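Local coordinates for hypothetical protein TA0175 (Thermoplasma acidophilum, PDB 1L6R) that dephosphorylates 2-phosphoglycolate to glycolate in a magnesium-dependent reaction and also, less efficiently, releases phosphate from inorganic pyrophosphate, at residues Arg6-Val12 against Leu39-Ser45; Glu68-Ile72 against Trp110-Ser114; Asp153-Asn159 against Asp181-Leu187; Ile172-Gly176 against Ile220-Leu226. The protein carries 1 engineered substitution. One frame throughout, in Å; residues are numbered along the deposited sequence. Where two conformers were deposited one is given.

Contact 1 of 4, residues Arg6-Val12 against Leu39-Ser45; sequences RLAAIDV and LTVSLLS. With CA (calcium ion), chain C.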
loop_
_atom_site.group_PDB
_atom_site.type_symbol
_atom_site.label_atom_id
_atom_site.label_comp_id
_atom_site.label_asym_id
_atom_site.label_seq_id
_atom_site.Cartn_x
_atom_site.Cartn_y
_atom_site.Cartn_z
ATOM N N ARG A 6 -3.542 -14.964 14.916
ATOM C CA ARG A 6 -4.866 -15.568 14.841
ATOM C C ARG A 6 -5.295 -15.874 13.414
ATOM O O ARG A 6 -6.183 -16.692 13.189
ATOM C CB ARG A 6 -5.898 -14.641 15.484
ATOM C CG ARG A 6 -5.676 -14.432 16.973
ATOM C CD ARG A 6 -6.535 -13.307 17.518
ATOM N NE ARG A 6 -7.964 -13.561 17.361
ATOM C CZ ARG A 6 -8.909 -12.694 17.704
ATOM N NH1 ARG A 6 -8.573 -11.520 18.223
ATOM N NH2 ARG A 6 -10.189 -12.997 17.528
ATOM N N LEU A 7 -4.657 -15.223 12.448
ATOM C CA LEU A 7 -5.021 -15.430 11.056
ATOM C C LEU A 7 -3.799 -15.357 10.161
ATOM O O LEU A 7 -2.908 -14.531 10.387
ATOM C CB LEU A 7 -6.048 -14.368 10.639
ATOM C CG LEU A 7 -6.616 -14.443 9.214
ATOM C CD1 LEU A 7 -8.022 -13.873 9.208
ATOM C CD2 LEU A 7 -5.714 -13.693 8.229
ATOM N N ALA A 8 -3.755 -16.242 9.167
ATOM C CA ALA A 8 -2.667 -16.256 8.193
ATOM C C ALA A 8 -3.255 -16.092 6.794
ATOM O O ALA A 8 -4.185 -16.804 6.410
ATOM C CB ALA A 8 -1.877 -17.558 8.275
ATOM N N ALA A 9 -2.714 -15.134 6.046
ATOM C CA ALA A 9 -3.154 -14.876 4.675
ATOM C C ALA A 9 -2.008 -15.363 3.796
ATOM O O ALA A 9 -0.877 -14.882 3.906
ATOM C CB ALA A 9 -3.412 -13.389 4.469
ATOM N N ILE A 10 -2.313 -16.311 2.920
ATOM C CA ILE A 10 -1.300 -16.942 2.087
ATOM C C ILE A 10 -1.492 -16.807 0.583
ATOM O O ILE A 10 -2.592 -17.019 0.070
ATOM C CB ILE A 10 -1.245 -18.456 2.414
ATOM C CG1 ILE A 10 -1.141 -18.667 3.928
ATOM C CG2 ILE A 10 -0.080 -19.112 1.691
ATOM C CD1 ILE A 10 -1.218 -20.125 4.351
ATOM N N ASP A 11 -0.395 -16.475 -0.102
ATOM C CA ASP A 11 -0.337 -16.348 -1.562
ATOM C C ASP A 11 -0.351 -17.778 -2.112
ATOM O O ASP A 11 0.612 -18.536 -1.944
ATOM C CB ASP A 11 0.964 -15.624 -1.914
ATOM C CG ASP A 11 1.303 -15.677 -3.375
ATOM O OD1 ASP A 11 0.454 -16.035 -4.217
ATOM O OD2 ASP A 11 2.464 -15.340 -3.660
ATOM N N VAL A 12 -1.445 -18.145 -2.765
ATOM C CA VAL A 12 -1.599 -19.497 -3.293
ATOM C C VAL A 12 -0.540 -19.918 -4.299
ATOM O O VAL A 12 0.183 -20.900 -4.096
ATOM C CB VAL A 12 -2.986 -19.666 -3.974
ATOM C CG1 VAL A 12 -3.079 -21.012 -4.689
ATOM C CG2 VAL A 12 -4.094 -19.556 -2.933
ATOM N N LEU A 39 -5.993 -21.749 14.127
ATOM C CA LEU A 39 -5.627 -20.703 13.176
ATOM C C LEU A 39 -6.675 -20.530 12.085
ATOM O O LEU A 39 -7.232 -21.513 11.595
ATOM C CB LEU A 39 -4.286 -21.041 12.513
ATOM C CG LEU A 39 -3.746 -20.049 11.474
ATOM C CD1 LEU A 39 -3.330 -18.752 12.157
ATOM C CD2 LEU A 39 -2.561 -20.659 10.746
ATOM N N THR A 40 -6.961 -19.280 11.729
ATOM C CA THR A 40 -7.885 -19.005 10.635
ATOM C C THR A 40 -6.981 -18.762 9.432
ATOM O O THR A 40 -6.019 -17.990 9.511
ATOM C CB THR A 40 -8.733 -17.740 10.868
ATOM O OG1 THR A 40 -9.617 -17.959 11.978
ATOM C CG2 THR A 40 -9.557 -17.414 9.619
ATOM N N VAL A 41 -7.267 -19.440 8.329
ATOM C CA VAL A 41 -6.465 -19.284 7.126
ATOM C C VAL A 41 -7.281 -18.698 5.984
ATOM O O VAL A 41 -8.433 -19.076 5.771
ATOM C CB VAL A 41 -5.874 -20.644 6.677
ATOM C CG1 VAL A 41 -5.149 -20.498 5.342
ATOM C CG2 VAL A 41 -4.902 -21.149 7.745
ATOM N N SER A 42 -6.677 -17.748 5.267
ATOM C CA SER A 42 -7.307 -17.130 4.102
ATOM C C SER A 42 -6.336 -17.300 2.939
ATOM O O SER A 42 -5.125 -17.141 3.115
ATOM C CB SER A 42 -7.556 -15.636 4.334
ATOM O OG SER A 42 -8.063 -15.004 3.155
ATOM N N LEU A 43 -6.860 -17.645 1.766
ATOM C CA LEU A 43 -6.032 -17.813 0.575
ATOM C C LEU A 43 -6.208 -16.609 -0.335
ATOM O O LEU A 43 -7.322 -16.119 -0.516
ATOM C CB LEU A 43 -6.432 -19.070 -0.206
ATOM C CG LEU A 43 -6.321 -20.410 0.519
ATOM C CD1 LEU A 43 -6.610 -21.542 -0.472
ATOM C CD2 LEU A 43 -4.938 -20.564 1.105
ATOM N N LEU A 44 -5.094 -16.146 -0.896
ATOM C CA LEU A 44 -5.076 -15.008 -1.812
ATOM C C LEU A 44 -4.535 -15.503 -3.144
ATOM O O LEU A 44 -3.475 -16.125 -3.189
ATOM C CB LEU A 44 -4.154 -13.907 -1.283
ATOM C CG LEU A 44 -4.347 -13.485 0.173
ATOM C CD1 LEU A 44 -3.378 -12.363 0.521
ATOM C CD2 LEU A 44 -5.771 -13.027 0.373
ATOM N N SER A 45 -5.254 -15.233 -4.228
ATOM C CA SER A 45 -4.807 -15.669 -5.546
ATOM C C SER A 45 -5.186 -14.700 -6.648
ATOM O O SER A 45 -6.100 -13.891 -6.487
ATOM C CB SER A 45 -5.434 -17.034 -5.865
ATOM O OG SER A 45 -5.103 -17.480 -7.172
HETATM CA CA CA C . 3.630 -13.772 -5.036
HETATM O O HOH W 1 -8.147 -17.654 14.757
HETATM O O HOH W 2 1.169 -13.924 -6.046
HETATM O O HOH W 3 3.902 -14.760 -7.312
#
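The flat peptide groups of residues 6-12 and 39-45 face each other along the edges of two parallel strands. Their N-H and C=O groups bond alternately, six bonds in all, from Thr40 N on Arg6 O to Val12 N on Leu44 O. Ala8 N donates to Thr40 O at 2.9 Å, and Leu44 N to Ile10 O at 2.8 Å. Leu7, Ala9 and Asp11 share one face of the sheet with Thr40, Ser42 and Leu44. Ala8, Ile10, Val41 and Leu43 share the other. On the face of Ala9 and Leu44, Leu44 CD1 rests on Ala9 CB at 4.1 Å. On the face of Ile10 and Val41, Ile10 CD1 meets Val41 CG1, also at 4.1 Å. Past the strand end, Val12 CG2 presses against Leu43 CB at 3.6 Å. These are two central strands of the Rossmann-like HAD core. Asp11, the nucleophile, ends strand 7-11. Its CG is anti to the backbone N (chi1 168°), which carries the carboxylate out past the strand end. There OD2 binds calcium at 2.4 Å, with Asp177, Asn180 and Asp181, where magnesium would sit. The chemistry implies a division of labour: Gly14 N holds the carboxylate through OD1, and OD2 serves the metal.

Contact 2 of 4, residues Glu68-Ile72 against Trp110-Ser114; sequences ENGGI and WREAS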
loop_
_atom_site.group_PDB
_atom_site.type_symbol
_atom_site.label_atom_id
_atom_site.label_comp_id
_atom_site.label_asym_id
_atom_site.label_seq_id
_atom_site.Cartn_x
_atom_site.Cartn_y
_atom_site.Cartn_z
ATOM N N GLU A 68 -8.636 -12.906 -8.093
ATOM C CA GLU A 68 -8.316 -11.668 -8.791
ATOM C C GLU A 68 -7.506 -10.691 -7.951
ATOM O O GLU A 68 -7.772 -9.487 -7.922
ATOM C CB GLU A 68 -9.605 -11.012 -9.313
ATOM C CG GLU A 68 -10.367 -11.949 -10.242
ATOM C CD GLU A 68 -11.570 -11.305 -10.904
ATOM O OE1 GLU A 68 -11.391 -10.263 -11.563
ATOM O OE2 GLU A 68 -12.690 -11.852 -10.796
ATOM N N ASN A 69 -6.504 -11.233 -7.256
ATOM C CA ASN A 69 -5.558 -10.457 -6.457
ATOM C C ASN A 69 -6.148 -9.622 -5.335
ATOM O O ASN A 69 -5.529 -8.656 -4.881
ATOM C CB ASN A 69 -4.714 -9.582 -7.395
ATOM C CG ASN A 69 -3.918 -10.415 -8.374
ATOM O OD1 ASN A 69 -3.032 -11.169 -7.972
ATOM N ND2 ASN A 69 -4.240 -10.311 -9.658
ATOM N N GLY A 70 -7.335 -10.023 -4.882
ATOM C CA GLY A 70 -8.007 -9.331 -3.798
ATOM C C GLY A 70 -9.286 -8.624 -4.202
ATOM O O GLY A 70 -10.010 -8.132 -3.336
ATOM N N GLY A 71 -9.589 -8.596 -5.496
ATOM C CA GLY A 71 -10.775 -7.895 -5.962
ATOM C C GLY A 71 -12.105 -8.592 -5.774
ATOM O O GLY A 71 -13.149 -7.952 -5.897
ATOM N N ILE A 72 -12.082 -9.893 -5.497
ATOM C CA ILE A 72 -13.315 -10.648 -5.319
ATOM C C ILE A 72 -13.079 -11.656 -4.204
ATOM O O ILE A 72 -11.981 -12.206 -4.069
ATOM C CB ILE A 72 -13.743 -11.305 -6.663
ATOM C CG1 ILE A 72 -15.103 -11.991 -6.519
ATOM C CG2 ILE A 72 -12.675 -12.270 -7.156
ATOM C CD1 ILE A 72 -15.780 -12.230 -7.858
ATOM N N TRP A 110 -14.627 -16.211 -16.273
ATOM C CA TRP A 110 -15.053 -16.288 -14.885
ATOM C C TRP A 110 -14.593 -15.098 -14.043
ATOM O O TRP A 110 -14.778 -15.095 -12.830
ATOM C CB TRP A 110 -14.548 -17.587 -14.253
ATOM C CG TRP A 110 -15.045 -18.810 -14.955
ATOM C CD1 TRP A 110 -16.343 -19.114 -15.261
ATOM C CD2 TRP A 110 -14.252 -19.899 -15.456
ATOM N NE1 TRP A 110 -16.404 -20.315 -15.924
ATOM C CE2 TRP A 110 -15.138 -20.820 -16.058
ATOM C CE3 TRP A 110 -12.880 -20.185 -15.451
ATOM C CZ2 TRP A 110 -14.698 -22.003 -16.649
ATOM C CZ3 TRP A 110 -12.440 -21.368 -16.038
ATOM C CH2 TRP A 110 -13.350 -22.262 -16.629
ATOM N N ARG A 111 -13.982 -14.095 -14.674
ATOM C CA ARG A 111 -13.533 -12.910 -13.935
ATOM C C ARG A 111 -14.644 -11.894 -13.832
ATOM O O ARG A 111 -15.511 -11.816 -14.711
ATOM C CB ARG A 111 -12.308 -12.252 -14.590
ATOM C CG ARG A 111 -11.005 -12.943 -14.212
ATOM C CD ARG A 111 -9.751 -12.148 -14.555
ATOM N NE ARG A 111 -8.623 -12.826 -13.913
ATOM C CZ ARG A 111 -8.048 -13.934 -14.369
ATOM N NH1 ARG A 111 -8.446 -14.497 -15.510
ATOM N NH2 ARG A 111 -7.143 -14.552 -13.619
ATOM N N GLU A 112 -14.610 -11.107 -12.762
ATOM C CA GLU A 112 -15.640 -10.099 -12.536
ATOM C C GLU A 112 -15.100 -8.765 -12.072
ATOM O O GLU A 112 -15.799 -7.758 -12.138
ATOM C CB GLU A 112 -16.621 -10.582 -11.464
ATOM C CG GLU A 112 -17.315 -11.900 -11.790
ATOM C CD GLU A 112 -18.267 -12.369 -10.697
ATOM O OE1 GLU A 112 -18.986 -11.520 -10.118
ATOM O OE2 GLU A 112 -18.307 -13.592 -10.429
ATOM N N ALA A 113 -13.849 -8.743 -11.626
ATOM C CA ALA A 113 -13.280 -7.533 -11.040
ATOM C C ALA A 113 -11.963 -7.040 -11.620
ATOM O O ALA A 113 -11.381 -6.081 -11.104
ATOM C CB ALA A 113 -13.105 -7.779 -9.540
ATOM N N SER A 114 -11.502 -7.700 -12.672
ATOM C CA SER A 114 -10.224 -7.375 -13.304
ATOM C C SER A 114 -10.159 -8.189 -14.582
ATOM O O SER A 114 -11.098 -8.918 -14.899
ATOM C CB SER A 114 -9.071 -7.784 -12.388
ATOM O OG SER A 114 -9.053 -9.191 -12.232
HETATM O O HOH W 4 -13.443 -14.388 -10.436
#
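The carboxylate of Glu68 is buried and gripped chiefly by backbone N-H groups and a hydroxyl of residues 112-114. OE2 takes Glu112 N at 2.8 Å on its syn side, 17° out of the carboxylate plane. OE1 has two donors: Ala113 N at 2.9 Å on the syn side, 26° out of the plane, and Ser114 OG at 2.7 Å on the anti lone pair. A water bridges OE2 and Trp110 O. Arg111 forms no salt bridge here. Its guanidinium plane is 77° from the Glu68 carboxylate plane, and it bonds Thr107, Asn108 and Gly46 O instead. Residues 68-72 turn between strands 65-67 and 72-74 of the core sheet, and Gly71 and Ile72 form a classic beta bulge against strand 65-67. Residues 110-114 lead into strand 115-117 of the separate antiparallel sheet, which probably belongs to the cap, as in related HAD phosphatases. Ala113 CB touches Gly71 O at 3.6 Å. Ile72 CD1 meets Glu112 CD at 3.8 Å, their side chains crossing at about a right angle.

Contact 3 of 4, residues Asp153-Asn159 against Asp181-Leu187; sequences DKAFAVN and DMPMFQL. With CA (calcium ion), chain C.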
loop_
_atom_site.group_PDB
_atom_site.type_symbol
_atom_site.label_atom_id
_atom_site.label_comp_id
_atom_site.label_asym_id
_atom_site.label_seq_id
_atom_site.Cartn_x
_atom_site.Cartn_y
_atom_site.Cartn_z
ATOM N N ASP A 153 -5.390 -4.970 -4.625
ATOM C CA ASP A 153 -4.242 -5.815 -4.341
ATOM C C ASP A 153 -4.320 -6.575 -3.035
ATOM O O ASP A 153 -5.337 -6.547 -2.341
ATOM C CB ASP A 153 -2.968 -4.958 -4.349
ATOM C CG ASP A 153 -3.007 -3.813 -3.342
ATOM O OD1 ASP A 153 -3.738 -3.898 -2.336
ATOM O OD2 ASP A 153 -2.275 -2.815 -3.548
ATOM N N LYS A 154 -3.220 -7.233 -2.686
ATOM C CA LYS A 154 -3.194 -8.027 -1.471
ATOM C C LYS A 154 -3.336 -7.200 -0.199
ATOM O O LYS A 154 -3.817 -7.712 0.808
ATOM C CB LYS A 154 -1.923 -8.895 -1.426
ATOM C CG LYS A 154 -1.862 -9.959 -2.538
ATOM C CD LYS A 154 -0.836 -11.056 -2.204
ATOM C CE LYS A 154 -0.752 -12.133 -3.294
ATOM N NZ LYS A 154 -0.017 -11.675 -4.520
ATOM N N ALA A 155 -2.932 -5.928 -0.236
ATOM C CA ALA A 155 -3.075 -5.067 0.936
ATOM C C ALA A 155 -4.564 -4.810 1.159
ATOM O O ALA A 155 -5.040 -4.814 2.294
ATOM C CB ALA A 155 -2.332 -3.744 0.731
ATOM N N PHE A 156 -5.296 -4.579 0.073
ATOM C CA PHE A 156 -6.729 -4.358 0.184
ATOM C C PHE A 156 -7.366 -5.591 0.845
ATOM O O PHE A 156 -8.181 -5.468 1.758
ATOM C CB PHE A 156 -7.328 -4.144 -1.212
ATOM C CG PHE A 156 -8.826 -4.058 -1.226
ATOM C CD1 PHE A 156 -9.473 -2.837 -1.052
ATOM C CD2 PHE A 156 -9.597 -5.204 -1.398
ATOM C CE1 PHE A 156 -10.870 -2.759 -1.047
ATOM C CE2 PHE A 156 -10.994 -5.141 -1.395
ATOM C CZ PHE A 156 -11.633 -3.915 -1.219
ATOM N N ALA A 157 -6.982 -6.781 0.389
ATOM C CA ALA A 157 -7.547 -8.012 0.943
ATOM C C ALA A 157 -7.209 -8.230 2.419
ATOM O O ALA A 157 -8.081 -8.596 3.216
ATOM C CB ALA A 157 -7.086 -9.218 0.117
ATOM N N VAL A 158 -5.951 -8.013 2.788
ATOM C CA VAL A 158 -5.536 -8.213 4.178
ATOM C C VAL A 158 -6.229 -7.203 5.087
ATOM O O VAL A 158 -6.653 -7.544 6.190
ATOM C CB VAL A 158 -3.990 -8.133 4.311
ATOM C CG1 VAL A 158 -3.580 -8.128 5.776
ATOM C CG2 VAL A 158 -3.359 -9.339 3.622
ATOM N N ASN A 159 -6.357 -5.961 4.635
ATOM C CA ASN A 159 -7.054 -4.984 5.459
ATOM C C ASN A 159 -8.512 -5.395 5.621
ATOM O O ASN A 159 -9.104 -5.191 6.680
ATOM C CB ASN A 159 -6.966 -3.588 4.845
ATOM C CG ASN A 159 -5.674 -2.894 5.191
ATOM O OD1 ASN A 159 -5.242 -2.913 6.341
ATOM N ND2 ASN A 159 -5.053 -2.272 4.204
ATOM N N ASP A 181 3.689 -9.349 -3.792
ATOM C CA ASP A 181 3.223 -9.533 -2.419
ATOM C C ASP A 181 3.666 -8.390 -1.523
ATOM O O ASP A 181 3.239 -8.301 -0.374
ATOM C CB ASP A 181 3.764 -10.814 -1.819
ATOM C CG ASP A 181 3.466 -11.980 -2.670
ATOM O OD1 ASP A 181 2.271 -12.206 -2.946
ATOM O OD2 ASP A 181 4.429 -12.654 -3.073
ATOM N N MET A 182 4.534 -7.523 -2.028
ATOM C CA MET A 182 5.003 -6.424 -1.197
ATOM C C MET A 182 3.858 -5.586 -0.622
ATOM O O MET A 182 3.975 -5.077 0.486
ATOM C CB MET A 182 5.997 -5.540 -1.963
ATOM C CG MET A 182 6.678 -4.489 -1.074
ATOM S SD MET A 182 7.517 -5.136 0.413
ATOM C CE MET A 182 9.108 -5.648 -0.290
ATOM N N PRO A 183 2.729 -5.443 -1.351
ATOM C CA PRO A 183 1.656 -4.639 -0.754
ATOM C C PRO A 183 1.223 -5.147 0.619
ATOM O O PRO A 183 0.916 -4.342 1.506
ATOM C CB PRO A 183 0.542 -4.723 -1.790
ATOM C CG PRO A 183 1.313 -4.722 -3.076
ATOM C CD PRO A 183 2.448 -5.709 -2.774
ATOM N N MET A 184 1.186 -6.462 0.819
ATOM C CA MET A 184 0.806 -6.936 2.140
ATOM C C MET A 184 2.013 -7.006 3.077
ATOM O O MET A 184 1.859 -6.847 4.286
ATOM C CB MET A 184 0.054 -8.277 2.082
ATOM C CG MET A 184 0.810 -9.478 1.575
ATOM S SD MET A 184 -0.316 -10.901 1.619
ATOM C CE MET A 184 0.777 -12.180 1.022
ATOM N N PHE A 185 3.215 -7.205 2.532
ATOM C CA PHE A 185 4.403 -7.253 3.387
ATOM C C PHE A 185 4.783 -5.888 3.950
ATOM O O PHE A 185 5.531 -5.798 4.925
ATOM C CB PHE A 185 5.604 -7.866 2.650
ATOM C CG PHE A 185 5.652 -9.366 2.733
ATOM C CD1 PHE A 185 4.677 -10.148 2.112
ATOM C CD2 PHE A 185 6.639 -10.001 3.486
ATOM C CE1 PHE A 185 4.681 -11.526 2.245
ATOM C CE2 PHE A 185 6.648 -11.377 3.622
ATOM C CZ PHE A 185 5.670 -12.146 3.005
ATOM N N GLN A 186 4.271 -4.823 3.349
ATOM C CA GLN A 186 4.580 -3.500 3.863
ATOM C C GLN A 186 3.591 -3.057 4.948
ATOM O O GLN A 186 3.776 -2.007 5.563
ATOM C CB GLN A 186 4.687 -2.489 2.710
ATOM C CG GLN A 186 3.440 -2.265 1.886
ATOM C CD GLN A 186 2.485 -1.288 2.526
ATOM O OE1 GLN A 186 2.892 -0.208 2.964
ATOM N NE2 GLN A 186 1.205 -1.648 2.572
ATOM N N LEU A 187 2.558 -3.866 5.199
ATOM C CA LEU A 187 1.594 -3.563 6.261
ATOM C C LEU A 187 2.277 -3.925 7.589
ATOM O O LEU A 187 3.271 -4.649 7.598
ATOM C CB LEU A 187 0.314 -4.397 6.096
ATOM C CG LEU A 187 -0.564 -4.080 4.884
ATOM C CD1 LEU A 187 -1.696 -5.097 4.801
ATOM C CD2 LEU A 187 -1.130 -2.669 5.002
HETATM CA CA CA C . 3.630 -13.772 -5.036
HETATM O O HOH W 2 1.169 -13.924 -6.046
HETATM O O HOH W 3 3.902 -14.760 -7.312
#
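The backbones of Ala155 and Met184 come together at 4.5 Å between CA atoms, where the first turn of helix 154-164 meets the short helix 182-185. Asp153 is the N-cap of the longer helix, and its OD1 accepts from Phe156 N. Ala155 CB lies against Pro183 O at 3.4 Å. Lys154 runs past Met184 and bends at its last torsion (chi4 75°). NZ thus meets Asp181 OD1 on its anti side, 30° out of the carboxylate plane, in a salt bridge of 2.8 Å. The pair is consistent with motifs III and IV of HAD phosphatases: Lys154 probably binds substrate, and Asp181 OD2 binds calcium at 2.4 Å. Lys154 NZ also donates to Asn180 O and to a calcium-bound water. A methionine in place of Lys154 would probably leave Asp181 OD1 without its lysine partner and Asn180 O without this donor. The Val158 and Leu187 side chains slide past each other in opposite directions, Val158 CG1 3.7 Å from Leu187 CD1. Val158 CG2 meets Met184 CB at 3.9 Å.

Contact 4 of 4, residues Ile172-Gly176 against Ile220-Leu226; sequences ILVIG and IFKHFEL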
loop_
_atom_site.group_PDB
_atom_site.type_symbol
_atom_site.label_atom_id
_atom_site.label_comp_id
_atom_site.label_asym_id
_atom_site.label_seq_id
_atom_site.Cartn_x
_atom_site.Cartn_y
_atom_site.Cartn_z
ATOM N N ILE A 172 -2.002 -10.873 12.592
ATOM C CA ILE A 172 -2.083 -11.405 11.239
ATOM C C ILE A 172 -0.693 -11.763 10.724
ATOM O O ILE A 172 0.263 -11.000 10.886
ATOM C CB ILE A 172 -2.702 -10.355 10.273
ATOM C CG1 ILE A 172 -4.139 -10.042 10.701
ATOM C CG2 ILE A 172 -2.639 -10.856 8.830
ATOM C CD1 ILE A 172 -4.757 -8.874 9.966
ATOM N N LEU A 173 -0.589 -12.935 10.110
ATOM C CA LEU A 173 0.656 -13.392 9.515
ATOM C C LEU A 173 0.420 -13.470 8.012
ATOM O O LEU A 173 -0.573 -14.058 7.571
ATOM C CB LEU A 173 1.032 -14.790 10.038
ATOM C CG LEU A 173 2.130 -15.529 9.256
ATOM C CD1 LEU A 173 3.481 -14.802 9.416
ATOM C CD2 LEU A 173 2.239 -16.961 9.767
ATOM N N VAL A 174 1.301 -12.861 7.226
ATOM C CA VAL A 174 1.173 -12.967 5.775
ATOM C C VAL A 174 2.345 -13.801 5.251
ATOM O O VAL A 174 3.462 -13.726 5.765
ATOM C CB VAL A 174 1.152 -11.582 5.065
ATOM C CG1 VAL A 174 -0.039 -10.769 5.550
ATOM C CG2 VAL A 174 2.460 -10.845 5.291
ATOM N N ILE A 175 2.070 -14.624 4.246
ATOM C CA ILE A 175 3.086 -15.463 3.623
ATOM C C ILE A 175 3.031 -15.166 2.126
ATOM O O ILE A 175 1.968 -15.294 1.491
ATOM C CB ILE A 175 2.817 -16.963 3.896
ATOM C CG1 ILE A 175 2.789 -17.204 5.410
ATOM C CG2 ILE A 175 3.888 -17.818 3.227
ATOM C CD1 ILE A 175 2.483 -18.632 5.804
ATOM N N GLY A 176 4.176 -14.747 1.584
ATOM C CA GLY A 176 4.297 -14.381 0.178
ATOM C C GLY A 176 5.684 -14.729 -0.313
ATOM O O GLY A 176 6.477 -15.300 0.446
ATOM N N ILE A 220 7.182 -22.517 8.878
ATOM C CA ILE A 220 6.718 -21.204 9.308
ATOM C C ILE A 220 5.722 -21.355 10.453
ATOM O O ILE A 220 5.844 -20.684 11.472
ATOM C CB ILE A 220 6.056 -20.434 8.131
ATOM C CG1 ILE A 220 7.129 -19.992 7.136
ATOM C CG2 ILE A 220 5.272 -19.240 8.650
ATOM C CD1 ILE A 220 6.548 -19.502 5.817
ATOM N N PHE A 221 4.741 -22.239 10.286
ATOM C CA PHE A 221 3.741 -22.445 11.328
ATOM C C PHE A 221 4.396 -22.935 12.622
ATOM O O PHE A 221 4.047 -22.472 13.711
ATOM C CB PHE A 221 2.672 -23.448 10.861
ATOM C CG PHE A 221 1.694 -22.886 9.846
ATOM C CD1 PHE A 221 1.611 -21.515 9.596
ATOM C CD2 PHE A 221 0.822 -23.739 9.171
ATOM C CE1 PHE A 221 0.674 -20.999 8.685
ATOM C CE2 PHE A 221 -0.125 -23.235 8.257
ATOM C CZ PHE A 221 -0.198 -21.868 8.018
ATOM N N LYS A 222 5.346 -23.856 12.503
ATOM C CA LYS A 222 6.040 -24.370 13.687
ATOM C C LYS A 222 6.793 -23.244 14.375
ATOM O O LYS A 222 6.765 -23.123 15.599
ATOM C CB LYS A 222 7.027 -25.469 13.304
ATOM C CG LYS A 222 6.375 -26.775 12.897
ATOM C CD LYS A 222 7.421 -27.802 12.498
ATOM C CE LYS A 222 6.774 -29.118 12.104
ATOM N NZ LYS A 222 5.805 -28.938 10.989
ATOM N N HIS A 223 7.468 -22.417 13.589
ATOM C CA HIS A 223 8.217 -21.306 14.152
ATOM C C HIS A 223 7.336 -20.398 15.008
ATOM O O HIS A 223 7.750 -19.952 16.081
ATOM C CB HIS A 223 8.872 -20.488 13.039
ATOM C CG HIS A 223 9.636 -19.301 13.536
ATOM N ND1 HIS A 223 9.110 -18.028 13.553
ATOM C CD2 HIS A 223 10.879 -19.204 14.065
ATOM C CE1 HIS A 223 9.997 -17.195 14.070
ATOM N NE2 HIS A 223 11.078 -17.884 14.388
ATOM N N PHE A 224 6.125 -20.118 14.535
ATOM C CA PHE A 224 5.206 -19.259 15.264
ATOM C C PHE A 224 4.298 -20.027 16.234
ATOM O O PHE A 224 3.304 -19.493 16.724
ATOM C CB PHE A 224 4.370 -18.447 14.268
ATOM C CG PHE A 224 5.158 -17.389 13.543
ATOM C CD1 PHE A 224 5.648 -16.278 14.228
ATOM C CD2 PHE A 224 5.424 -17.507 12.184
ATOM C CE1 PHE A 224 6.392 -15.300 13.570
ATOM C CE2 PHE A 224 6.165 -16.538 11.514
ATOM C CZ PHE A 224 6.652 -15.429 12.207
ATOM N N GLU A 225 4.656 -21.279 16.502
ATOM C CA GLU A 225 3.899 -22.133 17.419
ATOM C C GLU A 225 2.433 -22.262 17.018
ATOM O O GLU A 225 1.537 -22.224 17.866
ATOM C CB GLU A 225 3.989 -21.585 18.848
ATOM C CG GLU A 225 5.410 -21.453 19.377
ATOM C CD GLU A 225 5.452 -20.941 20.805
ATOM O OE1 GLU A 225 4.868 -19.869 21.070
ATOM O OE2 GLU A 225 6.070 -21.610 21.660
ATOM N N LEU A 226 2.192 -22.422 15.721
ATOM C CA LEU A 226 0.837 -22.554 15.201
ATOM C C LEU A 226 0.533 -24.008 14.859
ATOM O O LEU A 226 -0.611 -24.358 14.580
ATOM C CB LEU A 226 0.663 -21.675 13.956
ATOM C CG LEU A 226 0.814 -20.167 14.194
ATOM C CD1 LEU A 226 0.808 -19.423 12.865
ATOM C CD2 LEU A 226 -0.323 -19.679 15.085
#
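Ile220 CG2 is the bump that fits the notch between Leu173 and Ile175. It lies 4.0 Å from Leu173 CD2 and 4.0 Å from Ile175 CD1. Ile220 and Ile175 reach toward each other tip to tip, and Ile220 CD1 also meets Ile175 CG2 at 4.1 Å. Leu173 is the matching bump on the strand. Its CG stands anti to the backbone N (chi1 166°), and this sends the two methyls in among the side chains of Ile220, Phe221, Phe224 and Leu226. Leu173 CD1 touches Phe224 CE2 at 3.8 Å. Leu173 CD2 comes to the edge of the Phe221 ring, near its plane. Leu173 CD2 also lies 4.2 Å from Leu226 CD1. Strand 172-175 is a parallel strand of the HAD core sheet, between strands 7-11 and 190-193. Helix 215-223 packs on it near the C-terminus of the chain. A Schellman motif ends the helix, with Glu225 at C-prime and Leu226 N bonded to Phe221 O. This turn brings Leu226 back onto Leu173. Ile175 CD1 meets Phe221 CE1 at 4.1 Å, the two side chains crossing at about a right angle. The Phe224 ring has Ile220 CG2 at its edge and His223 ND1 over one face. With alanine at Ile220, CG2 and CD1 are gone, so a gap is likely to open between Leu173 and Ile175 beside the Phe224 ring edge.

How the contacts relate
Along the chain, contacts 1 and 2 come first, in series. Contacts 3 and 4 follow, and their segments alternate. Contacts 1 and 4 share the core sheet: strands 7-11 and 172-175 are neighbours, probably bonded by Leu173 N to Leu7 O. Their centres are about 10 Å apart. Contact 3 lies about 12 Å from contact 1, centre to centre, and both bind the same calcium ion, so nucleophile, lysine and metal ligands meet at one site. Contact 2 joins contact 1 through a probable bond from Asn69 N to Ser45 O. It lies about 26 Å from contact 4, centre to centre. The nucleophile ends strand 7-11, so the site lies at the C-terminal ends of the parallel strands, as in HAD enzymes.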